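Local coordinates for protein nucleoporin NUP82 (Saccharomyces cerevisiae, PDB 3PBP) that serves as a structural component of the nuclear pore complex and, through the N-terminal domain described here, interacts with NUP116, at residues K361-L366 / L373-D378; Q382-M387 / S412-I417. The protein carries 1 engineered substitution. All coordinates share one frame; numbering follows the deposited sequence.

Interaction 1 (K361-L366 / L373-D378); sequences KSLITL and LYVISD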
loop_
_atom_site.group_PDB
_atom_site.type_symbol
_atom_site.label_atom_id
_atom_site.label_comp_id
_atom_site.label_asym_id
_atom_site.label_seq_id
_atom_site.Cartn_x
_atom_site.Cartn_y
_atom_site.Cartn_z
ATOM N N LYS A 361 -9.799 14.031 -8.467
ATOM C CA LYS A 361 -10.110 13.887 -7.053
ATOM C C LYS A 361 -10.183 12.435 -6.574
ATOM O O LYS A 361 -10.116 12.185 -5.366
ATOM C CB LYS A 361 -11.398 14.659 -6.721
ATOM C CG LYS A 361 -11.214 16.185 -6.849
ATOM C CD LYS A 361 -12.528 16.964 -6.844
ATOM C CE LYS A 361 -13.167 17.001 -5.454
ATOM N NZ LYS A 361 -14.502 17.683 -5.453
ATOM N N SER A 362 -10.308 11.482 -7.499
ATOM C CA SER A 362 -10.338 10.068 -7.119
ATOM C C SER A 362 -10.498 9.096 -8.281
ATOM O O SER A 362 -10.993 9.456 -9.350
ATOM C CB SER A 362 -11.448 9.794 -6.119
ATOM O OG SER A 362 -12.657 9.575 -6.809
ATOM N N LEU A 363 -10.062 7.857 -8.048
ATOM C CA LEU A 363 -10.136 6.778 -9.037
ATOM C C LEU A 363 -11.063 5.689 -8.501
ATOM O O LEU A 363 -11.029 5.363 -7.306
ATOM C CB LEU A 363 -8.750 6.188 -9.289
ATOM C CG LEU A 363 -7.695 7.180 -9.772
ATOM C CD1 LEU A 363 -6.365 6.465 -9.925
ATOM C CD2 LEU A 363 -8.148 7.807 -11.094
ATOM N N ILE A 364 -11.888 5.127 -9.380
ATOM C CA ILE A 364 -12.843 4.102 -8.972
ATOM C C ILE A 364 -12.962 3.014 -10.028
ATOM O O ILE A 364 -12.836 3.286 -11.222
ATOM C CB ILE A 364 -14.242 4.726 -8.740
ATOM C CG1 ILE A 364 -14.161 5.782 -7.642
ATOM C CG2 ILE A 364 -15.247 3.655 -8.368
ATOM C CD1 ILE A 364 -15.462 6.475 -7.349
ATOM N N THR A 365 -13.193 1.781 -9.582
ATOM C CA THR A 365 -13.353 0.652 -10.497
ATOM C C THR A 365 -14.532 -0.189 -10.082
ATOM O O THR A 365 -14.872 -0.263 -8.904
ATOM C CB THR A 365 -12.135 -0.287 -10.522
ATOM O OG1 THR A 365 -11.569 -0.359 -9.208
ATOM C CG2 THR A 365 -11.103 0.182 -11.533
ATOM N N LEU A 366 -15.155 -0.815 -11.072
ATOM C CA LEU A 366 -16.292 -1.682 -10.831
ATOM C C LEU A 366 -15.888 -3.056 -11.328
ATOM O O LEU A 366 -15.716 -3.268 -12.532
ATOM C CB LEU A 366 -17.530 -1.173 -11.580
ATOM C CG LEU A 366 -18.050 0.185 -11.098
ATOM C CD1 LEU A 366 -19.178 0.650 -11.984
ATOM C CD2 LEU A 366 -18.517 0.076 -9.658
ATOM N N LEU A 373 -11.744 2.240 -16.117
ATOM C CA LEU A 373 -11.491 2.961 -14.891
ATOM C C LEU A 373 -12.279 4.262 -14.874
ATOM O O LEU A 373 -12.335 4.971 -15.872
ATOM C CB LEU A 373 -9.995 3.248 -14.794
ATOM C CG LEU A 373 -9.524 4.291 -13.792
ATOM C CD1 LEU A 373 -9.657 3.748 -12.399
ATOM C CD2 LEU A 373 -8.088 4.656 -14.086
ATOM N N TYR A 374 -12.902 4.572 -13.744
ATOM C CA TYR A 374 -13.646 5.815 -13.619
ATOM C C TYR A 374 -12.760 6.834 -12.908
ATOM O O TYR A 374 -12.157 6.538 -11.871
ATOM C CB TYR A 374 -14.943 5.590 -12.831
ATOM C CG TYR A 374 -16.011 4.873 -13.633
ATOM C CD1 TYR A 374 -16.568 5.462 -14.768
ATOM C CD2 TYR A 374 -16.421 3.585 -13.297
ATOM C CE1 TYR A 374 -17.498 4.784 -15.552
ATOM C CE2 TYR A 374 -17.351 2.894 -14.075
ATOM C CZ TYR A 374 -17.883 3.497 -15.203
ATOM O OH TYR A 374 -18.769 2.800 -16.001
ATOM N N VAL A 375 -12.655 8.025 -13.485
ATOM C CA VAL A 375 -11.843 9.072 -12.887
ATOM C C VAL A 375 -12.733 10.231 -12.526
ATOM O O VAL A 375 -13.339 10.847 -13.388
ATOM C CB VAL A 375 -10.776 9.597 -13.844
ATOM C CG1 VAL A 375 -9.892 10.598 -13.108
ATOM C CG2 VAL A 375 -9.955 8.450 -14.407
ATOM N N ILE A 376 -12.821 10.526 -11.243
ATOM C CA ILE A 376 -13.646 11.629 -10.802
ATOM C C ILE A 376 -12.819 12.898 -10.699
ATOM O O ILE A 376 -12.012 13.061 -9.779
ATOM C CB ILE A 376 -14.294 11.320 -9.441
ATOM C CG1 ILE A 376 -15.308 10.188 -9.617
ATOM C CG2 ILE A 376 -14.949 12.573 -8.868
ATOM C CD1 ILE A 376 -16.088 9.856 -8.372
ATOM N N SER A 377 -13.013 13.786 -11.669
ATOM C CA SER A 377 -12.312 15.063 -11.696
ATOM C C SER A 377 -13.115 16.057 -10.842
ATOM O O SER A 377 -13.746 15.660 -9.856
ATOM C CB SER A 377 -12.178 15.560 -13.139
ATOM O OG SER A 377 -11.531 14.590 -13.949
ATOM N N ASP A 378 -13.130 17.334 -11.209
ATOM C CA ASP A 378 -13.855 18.293 -10.385
ATOM C C ASP A 378 -15.357 18.361 -10.605
ATOM O O ASP A 378 -16.116 18.564 -9.658
ATOM C CB ASP A 378 -13.266 19.691 -10.540
ATOM C CG ASP A 378 -13.184 20.418 -9.216
ATOM O OD1 ASP A 378 -14.019 20.111 -8.328
ATOM O OD2 ASP A 378 -12.294 21.289 -9.068
#
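Ile364 and Ile376 each hold CG1 anti to the carbonyl carbon (chi1 -60° and -68°). Both chains are extended beyond CG1. The two side chains cross obliquely, with Ile364 CD1 3.6 Å from Ile376 CD1. Ser362 OG rests 3.6 Å from Ile376 CB. Leu366 joins the same side of the hairpin. Leu366 CD1 approaches the Tyr374 ring obliquely, 3.6 Å from Tyr374 CE2. Leu363 and Val375 occupy the other face, side by side and pointing the same way. Leu363 CD2 is 3.8 Å from Val375 CG2. Leu363 also touches strands 299-306 and 313-319, so this face packs against the neighbouring sheet.

The backbones are antiparallel. Ile364 and Tyr374 form a hydrogen-bonded pair with two nearly straight bonds, and Ile376 N donates to Ser362 O. At the start of the strand Lys361 N donates to Ile376 O at 2.7 Å. Ser362 N reaches Ile376 O only weakly, at 3.3 Å. Lys361 and Ser362 thus both face Ile376.

Lys361 CD lies 3.5 Å from Ser377 O. Beyond CD the chain bends at chi3 (73°), and Lys361 NZ makes a long salt bridge of 3.8 Å to Asp378 OD1. An alanine here would probably leave Asp378 without this positive partner and Ser377 O without the CG and CD that lie against it. The one-against-two arrangement is a classic beta bulge. It lies at the start of strand 362-364, the outermost strand of a four-stranded antiparallel sheet within this chain, consistent with a beta-propeller blade.

Interaction 2 (Q382-M387 / S412-I417); sequences QQVNFM and SKLEDI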
loop_
_atom_site.group_PDB
_atom_site.type_symbol
_atom_site.label_atom_id
_atom_site.label_comp_id
_atom_site.label_asym_id
_atom_site.label_seq_id
_atom_site.Cartn_x
_atom_site.Cartn_y
_atom_site.Cartn_z
ATOM N N GLN A 382 -15.219 10.801 -15.741
ATOM C CA GLN A 382 -14.807 10.310 -17.042
ATOM C C GLN A 382 -14.517 8.829 -16.897
ATOM O O GLN A 382 -14.338 8.323 -15.785
ATOM C CB GLN A 382 -13.554 11.048 -17.520
ATOM C CG GLN A 382 -13.813 12.449 -18.042
ATOM C CD GLN A 382 -12.536 13.189 -18.369
ATOM O OE1 GLN A 382 -11.865 13.709 -17.483
ATOM N NE2 GLN A 382 -12.184 13.227 -19.648
ATOM N N GLN A 383 -14.501 8.128 -18.019
ATOM C CA GLN A 383 -14.202 6.710 -17.998
ATOM C C GLN A 383 -13.102 6.406 -18.995
ATOM O O GLN A 383 -13.283 6.557 -20.202
ATOM C CB GLN A 383 -15.424 5.866 -18.348
ATOM C CG GLN A 383 -15.134 4.376 -18.209
ATOM C CD GLN A 383 -16.087 3.502 -18.987
ATOM O OE1 GLN A 383 -16.954 2.828 -18.414
ATOM N NE2 GLN A 383 -15.933 3.504 -20.306
ATOM N N VAL A 384 -11.955 5.993 -18.477
ATOM C CA VAL A 384 -10.833 5.636 -19.313
ATOM C C VAL A 384 -11.060 4.172 -19.673
ATOM O O VAL A 384 -11.231 3.332 -18.795
ATOM C CB VAL A 384 -9.518 5.793 -18.545
ATOM C CG1 VAL A 384 -8.350 5.477 -19.444
ATOM C CG2 VAL A 384 -9.411 7.196 -18.013
ATOM N N ASN A 385 -11.092 3.869 -20.963
ATOM C CA ASN A 385 -11.311 2.501 -21.400
ATOM C C ASN A 385 -10.110 2.004 -22.179
ATOM O O ASN A 385 -9.912 2.396 -23.325
ATOM C CB ASN A 385 -12.558 2.430 -22.280
ATOM C CG ASN A 385 -12.881 1.018 -22.721
ATOM O OD1 ASN A 385 -12.073 0.353 -23.376
ATOM N ND2 ASN A 385 -14.073 0.550 -22.365
ATOM N N PHE A 386 -9.305 1.137 -21.573
ATOM C CA PHE A 386 -8.138 0.638 -22.275
ATOM C C PHE A 386 -8.188 -0.809 -22.730
ATOM O O PHE A 386 -7.155 -1.473 -22.832
ATOM C CB PHE A 386 -6.864 0.897 -21.470
ATOM C CG PHE A 386 -7.048 0.866 -19.983
ATOM C CD1 PHE A 386 -6.960 -0.320 -19.282
ATOM C CD2 PHE A 386 -7.255 2.042 -19.277
ATOM C CE1 PHE A 386 -7.069 -0.337 -17.899
ATOM C CE2 PHE A 386 -7.369 2.033 -17.895
ATOM C CZ PHE A 386 -7.273 0.838 -17.206
HETATM N N MSE A 387 -9.391 -1.290 -23.031
HETATM C CA MSE A 387 -9.561 -2.657 -23.510
HETATM C C MSE A 387 -9.187 -2.756 -24.986
HETATM O O MSE A 387 -9.129 -3.851 -25.550
HETATM C CB MSE A 387 -11.005 -3.126 -23.305
HETATM C CG MSE A 387 -11.289 -3.618 -21.896
HETATM SE SE MSE A 387 -10.110 -5.096 -21.358
HETATM C CE MSE A 387 -11.138 -6.595 -22.052
ATOM N N SER A 412 -5.989 4.887 -24.874
ATOM C CA SER A 412 -7.226 4.500 -24.220
ATOM C C SER A 412 -8.350 5.421 -24.651
ATOM O O SER A 412 -8.128 6.602 -24.901
ATOM C CB SER A 412 -7.063 4.565 -22.699
ATOM O OG SER A 412 -6.033 3.698 -22.264
ATOM N N LYS A 413 -9.557 4.871 -24.748
ATOM C CA LYS A 413 -10.726 5.650 -25.131
ATOM C C LYS A 413 -11.220 6.409 -23.910
ATOM O O LYS A 413 -11.644 5.811 -22.923
ATOM C CB LYS A 413 -11.839 4.735 -25.634
ATOM C CG LYS A 413 -11.437 3.833 -26.781
ATOM C CD LYS A 413 -12.459 2.724 -26.981
ATOM C CE LYS A 413 -11.930 1.643 -27.913
ATOM N NZ LYS A 413 -12.805 0.434 -27.886
ATOM N N LEU A 414 -11.150 7.729 -23.975
ATOM C CA LEU A 414 -11.602 8.560 -22.875
ATOM C C LEU A 414 -13.067 8.862 -23.155
ATOM O O LEU A 414 -13.463 8.979 -24.312
ATOM C CB LEU A 414 -10.786 9.853 -22.838
ATOM C CG LEU A 414 -10.986 10.739 -21.617
ATOM C CD1 LEU A 414 -10.525 9.979 -20.394
ATOM C CD2 LEU A 414 -10.194 12.026 -21.766
ATOM N N GLU A 415 -13.881 8.971 -22.113
ATOM C CA GLU A 415 -15.294 9.264 -22.320
ATOM C C GLU A 415 -15.969 9.901 -21.121
ATOM O O GLU A 415 -15.885 9.390 -20.006
ATOM C CB GLU A 415 -16.051 7.997 -22.701
ATOM C CG GLU A 415 -17.484 8.273 -23.107
ATOM C CD GLU A 415 -18.161 7.057 -23.697
ATOM O OE1 GLU A 415 -18.432 6.094 -22.938
ATOM O OE2 GLU A 415 -18.410 7.065 -24.923
ATOM N N ASP A 416 -16.649 11.017 -21.357
ATOM C CA ASP A 416 -17.340 11.724 -20.288
ATOM C C ASP A 416 -18.629 11.001 -19.916
ATOM O O ASP A 416 -19.544 10.861 -20.727
ATOM C CB ASP A 416 -17.630 13.165 -20.713
ATOM C CG ASP A 416 -16.361 13.998 -20.857
ATOM O OD1 ASP A 416 -15.682 14.251 -19.834
ATOM O OD2 ASP A 416 -16.038 14.403 -21.994
ATOM N N ILE A 417 -18.680 10.535 -18.676
ATOM C CA ILE A 417 -19.827 9.800 -18.178
ATOM C C ILE A 417 -20.935 10.729 -17.738
ATOM O O ILE A 417 -22.091 10.532 -18.101
ATOM C CB ILE A 417 -19.426 8.891 -16.987
ATOM C CG1 ILE A 417 -18.540 7.746 -17.483
ATOM C CG2 ILE A 417 -20.656 8.339 -16.296
ATOM C CD1 ILE A 417 -19.220 6.805 -18.463
#
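Asn385 and Lys413 are hydrogen-bonded in both directions through their backbones. Asn385 N reaches Lys413 O at 2.8 Å, and Lys413 N reaches Asn385 O at 2.9 Å. Gln383 N donates to Glu415 O at 2.7 Å, while the return bond from Glu415 N to Gln383 O is weak. Asn385 OD1 accepts from the N of Met387, a selenomethionine, at 3.2 Å, with the nitrogen above the carbonyl plane.

Ser412 OG is hydrogen-bonded to Glu352 OE1, and more weakly to Trp389 NE1. Ser412 OG also sits at the edge of the Phe386 ring, near its plane, 3.6 Å from Phe386 CD2.

Val384 bridges two partners. Val384 CG1, anti to the backbone N (chi1 -178°), lies 3.6 Å from Ser412 CB. Val384 CG2 lies 3.8 Å from Leu414 CD1. On this face Gln382 and Asp416 run side by side, with amide and carboxylate planes 15° apart. On the other face Ile417 CG1 packs 3.7 Å from Gln383 CB.

At the C-terminal end of strand 380-385, Asn385 forms an Asx turn and Phe386 takes the N-cap position of helix 387-399. Strand 413-419 is the outermost strand of the sheet within this chain, consistent with the outer strand of a beta-propeller blade.

Overall arrangement
Strand 362-364 comes first and pairs back with strand 372-376, so interaction 1 closes a short hairpin loop of six residues. The chain then turns directly into strand 380-385. After that it leaves the sheet through helix 387-399 and returns as strand 413-419, where interaction 2 closes a longer loop of 24 residues. The two contacts follow in series, neither nested nor crossed. The centres of interactions 1 and 2 are about 11 Å apart. The two interactions supply the outer pairings of one four-stranded antiparallel sheet. Probable backbone hydrogen bonds between 372-376 and 380-385, Leu373 O to Val384 N and Val375 N to Gln382 O, supply the middle one. Tyr374 packs across to Ile417.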